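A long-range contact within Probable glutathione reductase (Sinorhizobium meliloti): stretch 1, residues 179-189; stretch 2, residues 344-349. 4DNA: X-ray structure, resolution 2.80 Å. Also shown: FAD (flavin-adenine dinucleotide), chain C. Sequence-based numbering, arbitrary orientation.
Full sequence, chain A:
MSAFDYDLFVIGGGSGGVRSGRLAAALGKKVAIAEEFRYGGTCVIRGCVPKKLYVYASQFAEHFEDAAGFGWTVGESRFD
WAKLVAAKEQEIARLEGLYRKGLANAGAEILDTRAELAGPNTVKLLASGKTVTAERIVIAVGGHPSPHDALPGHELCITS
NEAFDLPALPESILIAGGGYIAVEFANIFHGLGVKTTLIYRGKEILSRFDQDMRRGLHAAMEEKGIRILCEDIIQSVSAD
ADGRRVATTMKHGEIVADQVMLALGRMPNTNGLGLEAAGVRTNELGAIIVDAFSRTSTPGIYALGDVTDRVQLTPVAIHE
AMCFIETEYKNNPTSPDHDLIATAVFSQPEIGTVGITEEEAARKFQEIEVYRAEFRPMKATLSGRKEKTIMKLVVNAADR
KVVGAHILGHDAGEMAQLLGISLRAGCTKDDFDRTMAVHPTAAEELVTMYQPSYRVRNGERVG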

ATOM      1  N   GLY A 179      16.030  18.526   1.228  1.00 64.61           N
ATOM      2  CA  GLY A 179      15.874  17.143   1.635  1.00 63.03           C
ATOM      3  C   GLY A 179      14.451  16.774   1.997  1.00 63.62           C
ATOM      4  O   GLY A 179      13.504  17.568   1.828  1.00 64.09           O
ATOM      5  N   TYR A 180      14.296  15.564   2.515  1.00 62.76           N
ATOM      6  CA  TYR A 180      12.978  15.036   2.786  1.00 62.25           C
ATOM      7  C   TYR A 180      12.170  15.842   3.817  1.00 62.52           C
ATOM      8  O   TYR A 180      10.929  15.873   3.731  1.00 61.54           O
ATOM      9  N   ILE A 181      12.850  16.485   4.773  1.00 61.94           N
ATOM     10  CA  ILE A 181      12.158  17.296   5.787  1.00 61.97           C
ATOM     11  C   ILE A 181      11.498  18.506   5.161  1.00 61.83           C
ATOM     12  O   ILE A 181      10.330  18.794   5.424  1.00 60.34           O
ATOM     13  N   ALA A 182      12.269  19.190   4.322  1.00 63.10           N
ATOM     14  CA  ALA A 182      11.815  20.360   3.609  1.00 61.72           C
ATOM     15  C   ALA A 182      10.588  20.006   2.780  1.00 61.49           C
ATOM     16  O   ALA A 182       9.538  20.623   2.936  1.00 60.93           O
ATOM     17  N   VAL A 183      10.698  18.986   1.937  1.00 60.90           N
ATOM     18  CA  VAL A 183       9.602  18.676   1.033  1.00 59.38           C
ATOM     19  C   VAL A 183       8.339  18.197   1.745  1.00 60.93           C
ATOM     20  O   VAL A 183       7.235  18.516   1.306  1.00 61.89           O
ATOM     21  N   GLU A 184       8.499  17.463   2.849  1.00 60.90           N
ATOM     22  CA  GLU A 184       7.369  17.034   3.667  1.00 60.11           C
ATOM     23  C   GLU A 184       6.606  18.228   4.238  1.00 60.81           C
ATOM     24  O   GLU A 184       5.408  18.389   4.001  1.00 61.50           O
ATOM     25  N   PHE A 185       7.303  19.081   4.971  1.00 61.06           N
ATOM     26  CA  PHE A 185       6.673  20.256   5.537  1.00 61.50           C
ATOM     27  C   PHE A 185       5.995  21.145   4.504  1.00 62.63           C
ATOM     28  O   PHE A 185       4.850  21.539   4.690  1.00 62.72           O
ATOM     29  N   ALA A 186       6.693  21.433   3.410  1.00 62.60           N
ATOM     30  CA  ALA A 186       6.126  22.223   2.332  1.00 63.17           C
ATOM     31  C   ALA A 186       4.814  21.631   1.888  1.00 63.43           C
ATOM     32  O   ALA A 186       3.841  22.348   1.669  1.00 65.54           O
ATOM     33  N   ASN A 187       4.780  20.314   1.759  1.00 62.73           N
ATOM     34  CA  ASN A 187       3.530  19.648   1.423  1.00 64.40           C
ATOM     35  C   ASN A 187       2.492  19.716   2.545  1.00 63.35           C
ATOM     36  O   ASN A 187       1.308  19.914   2.268  1.00 62.78           O
ATOM     37  N   ILE A 188       2.933  19.567   3.794  1.00 61.48           N
ATOM     38  CA  ILE A 188       2.008  19.649   4.912  1.00 61.94           C
ATOM     39  C   ILE A 188       1.367  21.040   4.904  1.00 63.13           C
ATOM     40  O   ILE A 188       0.145  21.170   4.801  1.00 63.18           O
ATOM     41  N   PHE A 189       2.190  22.079   4.958  1.00 63.14           N
ATOM     42  CA  PHE A 189       1.667  23.434   5.002  1.00 64.12           C
ATOM     43  C   PHE A 189       0.800  23.768   3.801  1.00 65.06           C
ATOM     44  O   PHE A 189      -0.266  24.357   3.967  1.00 66.05           O
ATOM     45  N   ALA A 344      10.951   5.868   2.760  1.00 64.45           N
ATOM     46  CA  ALA A 344       9.828   6.637   2.243  1.00 62.91           C
ATOM     47  C   ALA A 344      10.073   8.143   2.417  1.00 62.09           C
ATOM     48  O   ALA A 344      10.901   8.564   3.228  1.00 64.40           O
ATOM     49  N   VAL A 345       9.377   8.947   1.625  1.00 61.27           N
ATOM     50  CA  VAL A 345       9.310  10.381   1.848  1.00 62.98           C
ATOM     51  C   VAL A 345       7.834  10.683   1.830  1.00 62.07           C
ATOM     52  O   VAL A 345       7.145  10.414   0.846  1.00 62.53           O
ATOM     53  N   PHE A 346       7.336  11.239   2.918  1.00 62.74           N
ATOM     54  CA  PHE A 346       5.916  11.455   2.997  1.00 63.49           C
ATOM     55  C   PHE A 346       5.531  12.802   2.483  1.00 63.17           C
ATOM     56  O   PHE A 346       4.865  13.582   3.162  1.00 64.08           O
ATOM     57  N   SER A 347       5.988  13.064   1.264  1.00 62.80           N
ATOM     58  CA  SER A 347       5.522  14.191   0.499  1.00 62.85           C
ATOM     59  C   SER A 347       4.226  13.747  -0.150  1.00 64.65           C
ATOM     60  O   SER A 347       3.657  12.697   0.184  1.00 65.29           O
ATOM     61  N   GLN A 348       3.734  14.543  -1.072  1.00 64.68           N
ATOM     62  CA  GLN A 348       2.442  14.258  -1.635  1.00 66.62           C
ATOM     63  C   GLN A 348       2.574  14.777  -3.038  1.00 69.64           C
ATOM     64  O   GLN A 348       2.647  15.995  -3.223  1.00 68.22           O
ATOM     65  N   PRO A 349       2.667  13.864  -4.031  1.00 68.36           N
ATOM     66  CA  PRO A 349       2.609  12.394  -3.900  1.00 68.99           C
ATOM     67  C   PRO A 349       3.774  11.789  -3.093  1.00 65.93           C
ATOM     68  O   PRO A 349       4.873  12.369  -3.061  1.00 65.84           O
TER

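The helix of stretch 1, which begins at Tyr180 just after the N-cap residue Gly179, lays one face against the end of a strand and the loop that follows it in stretch 2. Tyr180, Val183, Glu184 and Asn187 do most of the work on the helix side, a spacing of three and four residues that brings successive turns to the same partner. The buried surface is modest, 372 Å² in all.

The apolar part of the contact centres on Val345. Its side chain, in the t rotamer, offers CG2 to CB of Tyr180 at 4.0 Å and CG1 to CG2 of Val183 at 3.8 Å. Val183 (m) points sideways, and its compact, branched side chain fills the space beside the strand end without needing a long reach; its CG2 also lies 4.4 Å from CB of Ser347. The backbones come close here, with the CA atoms of Glu184 and Ser347 4.6 Å apart, and the short Ser347 side chain adds little bulk beside them.

The polar centre is Glu184. Its CA-to-CB bond runs sideways, but chi1 m and chi2 t extend the chain so that the carboxylate comes nearer the loop. There Phe346 N donates a hydrogen bond to Glu184 OE2, 3.0 Å long with an N-H...acceptor angle of 157°. A buried backbone amide needs an acceptor, and a long acidic side chain can supply one from the neighbouring helix. The same OE2 lies at the edge of the Phe346 ring, near its plane; the ring itself (chi1 m) leads away from the helix, and FAD O4 also lies at its edge.

One turn later Asn187 (m) points toward stretch 2. Its short amide suits the place: ND2 donates to Val183 O one turn back at 2.6 Å, while the side chain still lies against Ser347 and Gln348, with ND2 3.6 Å from CB of Ser347. Asn187 OD1 lies 3.0 Å from Gln348 O, but these are two acceptors and form no hydrogen bond; OD1 finds its partner elsewhere in the structure. Ser347 (p) turns its hydroxyl to its own stretch, with OG donating to Pro349 O at 2.7 Å, across the cis peptide bond that precedes the proline. The longer Gln348 chain (chi1 m, chi2 t) lets its end come nearer the helix although its CA-to-CB bond points sideways, placing OE1 4.2 Å from Ile188 N.

The flavin borders this packing. Tyr180 (p) sends its CB toward stretch 2 while the ring leads away, and OH comes 3.0 Å from FAD C9A. Tyr180 thus touches Val345 through CB at its base and reaches the flavin with its hydroxyl at the tip.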

ATOM      1  CB  TYR A 180      13.064  13.554   3.151  1.00 62.38           C
ATOM      2  CG  TYR A 180      13.347  13.238   4.594  1.00 61.47           C
ATOM      3  CD1 TYR A 180      14.661  13.223   5.084  1.00 61.17           C
ATOM      4  CD2 TYR A 180      12.296  12.905   5.468  1.00 62.32           C
ATOM      5  CE1 TYR A 180      14.930  12.906   6.408  1.00 62.48           C
ATOM      6  CE2 TYR A 180      12.540  12.591   6.804  1.00 62.97           C
ATOM      7  CZ  TYR A 180      13.858  12.594   7.270  1.00 63.71           C
ATOM      8  OH  TYR A 180      14.101  12.290   8.588  1.00 62.90           O
ATOM      9  CB  ILE A 181      13.089  17.730   6.940  1.00 64.77           C
ATOM     10  CG1 ILE A 181      13.536  16.503   7.735  1.00 66.85           C
ATOM     11  CG2 ILE A 181      12.402  18.688   7.908  1.00 62.66           C
ATOM     12  CD1 ILE A 181      14.650  16.781   8.717  1.00 66.01           C
ATOM     13  CB  ALA A 182      12.929  20.906   2.740  1.00 62.81           C
ATOM     14  CB  VAL A 183      10.007  17.765  -0.138  1.00 60.59           C
ATOM     15  CG1 VAL A 183      11.124  18.425  -0.938  1.00 61.73           C
ATOM     16  CG2 VAL A 183      10.442  16.402   0.342  1.00 61.88           C
ATOM     17  CB  GLU A 184       7.844  16.124   4.789  1.00 61.56           C
ATOM     18  CG  GLU A 184       8.332  14.753   4.328  1.00 63.12           C
ATOM     19  CD  GLU A 184       8.697  13.813   5.476  1.00 64.68           C
ATOM     20  OE1 GLU A 184       9.103  14.290   6.583  1.00 62.77           O
ATOM     21  OE2 GLU A 184       8.576  12.585   5.254  1.00 64.70           O
ATOM     22  CB  PHE A 185       7.665  21.039   6.381  1.00 61.90           C
ATOM     23  CG  PHE A 185       7.717  20.567   7.788  1.00 62.10           C
ATOM     24  CD1 PHE A 185       6.706  20.906   8.680  1.00 62.58           C
ATOM     25  CD2 PHE A 185       8.735  19.738   8.221  1.00 61.85           C
ATOM     26  CE1 PHE A 185       6.721  20.451   9.985  1.00 62.84           C
ATOM     27  CE2 PHE A 185       8.755  19.280   9.531  1.00 61.68           C
ATOM     28  CZ  PHE A 185       7.753  19.646  10.416  1.00 62.02           C
ATOM     29  CB  ALA A 186       7.081  22.304   1.167  1.00 64.06           C
ATOM     30  CB  ASN A 187       3.785  18.221   0.967  1.00 61.14           C
ATOM     31  CG  ASN A 187       4.242  18.169  -0.468  1.00 63.94           C
ATOM     32  OD1 ASN A 187       3.426  18.232  -1.385  1.00 67.90           O
ATOM     33  ND2 ASN A 187       5.547  18.072  -0.678  1.00 63.18           N
ATOM     34  CB  ILE A 188       2.678  19.310   6.272  1.00 61.33           C
ATOM     35  CG1 ILE A 188       2.914  17.800   6.390  1.00 59.82           C
ATOM     36  CG2 ILE A 188       1.800  19.736   7.435  1.00 61.31           C
ATOM     37  CD1 ILE A 188       4.027  17.424   7.334  1.00 58.66           C
ATOM     38  CB  PHE A 189       2.778  24.471   5.204  1.00 64.01           C
ATOM     39  CG  PHE A 189       3.330  24.479   6.598  1.00 64.12           C
ATOM     40  CD1 PHE A 189       2.475  24.560   7.700  1.00 65.23           C
ATOM     41  CD2 PHE A 189       4.694  24.389   6.823  1.00 63.98           C
ATOM     42  CE1 PHE A 189       2.968  24.555   8.994  1.00 64.11           C
ATOM     43  CE2 PHE A 189       5.195  24.393   8.115  1.00 64.36           C
ATOM     44  CZ  PHE A 189       4.331  24.471   9.204  1.00 64.13           C
ATOM     45  CB  ALA A 344       8.539   6.210   2.931  1.00 60.27           C
ATOM     46  CB  VAL A 345      10.001  11.204   0.739  1.00 62.41           C
ATOM     47  CG1 VAL A 345       9.772  12.694   0.969  1.00 61.93           C
ATOM     48  CG2 VAL A 345      11.485  10.894   0.688  1.00 61.09           C
ATOM     49  CB  PHE A 346       5.412  11.154   4.387  1.00 65.34           C
ATOM     50  CG  PHE A 346       5.421   9.702   4.686  1.00 64.66           C
ATOM     51  CD1 PHE A 346       4.444   8.870   4.141  1.00 66.53           C
ATOM     52  CD2 PHE A 346       6.424   9.154   5.455  1.00 63.79           C
ATOM     53  CE1 PHE A 346       4.452   7.509   4.395  1.00 66.15           C
ATOM     54  CE2 PHE A 346       6.445   7.797   5.725  1.00 65.89           C
ATOM     55  CZ  PHE A 346       5.458   6.968   5.196  1.00 66.42           C
ATOM     56  CB  SER A 347       6.537  14.576  -0.556  1.00 63.38           C
ATOM     57  OG  SER A 347       6.771  13.493  -1.424  1.00 64.37           O
ATOM     58  CB  GLN A 348       1.346  15.009  -0.873  1.00 66.95           C
ATOM     59  CG  GLN A 348       1.338  14.791   0.647  1.00 65.28           C
ATOM     60  CD  GLN A 348       0.361  15.704   1.375  1.00 60.16           C
ATOM     61  OE1 GLN A 348       0.690  16.300   2.400  1.00 60.86           O
ATOM     62  NE2 GLN A 348      -0.843  15.817   0.847  1.00 56.58           N
ATOM     63  CB  PRO A 349       2.686  11.919  -5.357  1.00 69.36           C
ATOM     64  CG  PRO A 349       3.405  13.013  -6.068  1.00 67.03           C
ATOM     65  CD  PRO A 349       2.935  14.279  -5.421  1.00 66.34           C
TER
HETATM   66  PA  FAD C 500      16.714  10.724  19.295  1.00 71.98           P
HETATM   67  O1A FAD C 500      17.198  11.941  18.527  1.00 70.48           O
HETATM   68  O2A FAD C 500      15.418  10.018  18.964  1.00 72.80           O
HETATM   69  O5B FAD C 500      16.648  11.091  20.857  1.00 72.78           O
HETATM   70  C5B FAD C 500      17.801  11.090  21.709  1.00 72.43           C
HETATM   71  C4B FAD C 500      17.364  11.772  22.996  1.00 72.55           C
HETATM   72  O4B FAD C 500      18.462  12.123  23.837  1.00 71.01           O
HETATM   73  C3B FAD C 500      16.627  13.057  22.671  1.00 72.84           C
HETATM   74  O3B FAD C 500      15.307  12.975  23.229  1.00 71.60           O
HETATM   75  C2B FAD C 500      17.479  14.151  23.284  1.00 72.62           C
HETATM   76  O2B FAD C 500      16.676  15.216  23.794  1.00 72.55           O
HETATM   77  C1B FAD C 500      18.238  13.424  24.384  1.00 73.72           C
HETATM   78  N9A FAD C 500      19.555  14.019  24.714  1.00 74.97           N
HETATM   79  C8A FAD C 500      20.351  14.661  23.838  1.00 75.00           C
HETATM   80  N7A FAD C 500      21.509  15.073  24.408  1.00 76.00           N
HETATM   81  C5A FAD C 500      21.459  14.677  25.685  1.00 76.74           C
HETATM   82  C6A FAD C 500      22.378  14.799  26.828  1.00 78.41           C
HETATM   83  N6A FAD C 500      23.550  15.453  26.633  1.00 79.46           N
HETATM   84  N1A FAD C 500      21.992  14.258  28.013  1.00 78.97           N
HETATM   85  C2A FAD C 500      20.799  13.627  28.145  1.00 78.08           C
HETATM   86  N3A FAD C 500      19.911  13.482  27.134  1.00 77.06           N
HETATM   87  C4A FAD C 500      20.179  13.979  25.895  1.00 76.58           C
HETATM   88  N1  FAD C 500      12.956   8.568  10.671  1.00 64.60           N
HETATM   89  C2  FAD C 500      12.263   7.590  10.044  1.00 64.16           C
HETATM   90  O2  FAD C 500      12.708   6.421  10.059  1.00 64.41           O
HETATM   91  N3  FAD C 500      11.108   7.842   9.402  1.00 64.02           N
HETATM   92  C4  FAD C 500      10.559   9.072   9.332  1.00 64.26           C
HETATM   93  O4  FAD C 500       9.473   9.257   8.731  1.00 64.22           O
HETATM   94  C4X FAD C 500      11.269  10.197   9.991  1.00 64.55           C
HETATM   95  N5  FAD C 500      10.786  11.459   9.973  1.00 64.58           N
HETATM   96  C5X FAD C 500      11.465  12.458  10.597  1.00 65.29           C
HETATM   97  C6  FAD C 500      10.966  13.761  10.577  1.00 65.50           C
HETATM   98  C7  FAD C 500      11.662  14.797  11.208  1.00 65.90           C
HETATM   99  C7M FAD C 500      11.079  16.187  11.160  1.00 66.33           C
HETATM  100  C8  FAD C 500      12.944  14.512  11.927  1.00 66.03           C
HETATM  101  C8M FAD C 500      13.729  15.581  12.637  1.00 66.53           C
HETATM  102  C9  FAD C 500      13.443  13.217  11.946  1.00 66.02           C
HETATM  103  C9A FAD C 500      12.757  12.184  11.309  1.00 65.10           C
HETATM  104  N10 FAD C 500      13.274  10.873  11.340  1.00 65.06           N
HETATM  105  C10 FAD C 500      12.541   9.856  10.683  1.00 64.81           C
HETATM  106  C1' FAD C 500      14.547  10.605  12.034  1.00 65.65           C
HETATM  107  C2' FAD C 500      14.369   9.972  13.407  1.00 67.39           C
HETATM  108  O2' FAD C 500      13.513  10.796  14.205  1.00 66.91           O
HETATM  109  C3' FAD C 500      15.726   9.761  14.080  1.00 69.69           C
HETATM  110  O3' FAD C 500      16.590   9.108  13.142  1.00 68.86           O
HETATM  111  C4' FAD C 500      15.642   8.918  15.353  1.00 68.81           C
HETATM  112  O4' FAD C 500      14.912   9.637  16.355  1.00 70.33           O
HETATM  113  C5' FAD C 500      17.027   8.586  15.884  1.00 70.03           C
HETATM  114  O5' FAD C 500      16.961   8.501  17.305  1.00 71.78           O
HETATM  115  P   FAD C 500      18.258   8.528  18.270  1.00 71.47           P
HETATM  116  O1P FAD C 500      18.347   7.214  19.023  1.00 71.86           O
HETATM  117  O2P FAD C 500      19.455   9.043  17.506  1.00 71.28           O
HETATM  118  O3P FAD C 500      17.894   9.631  19.379  1.00 72.18           O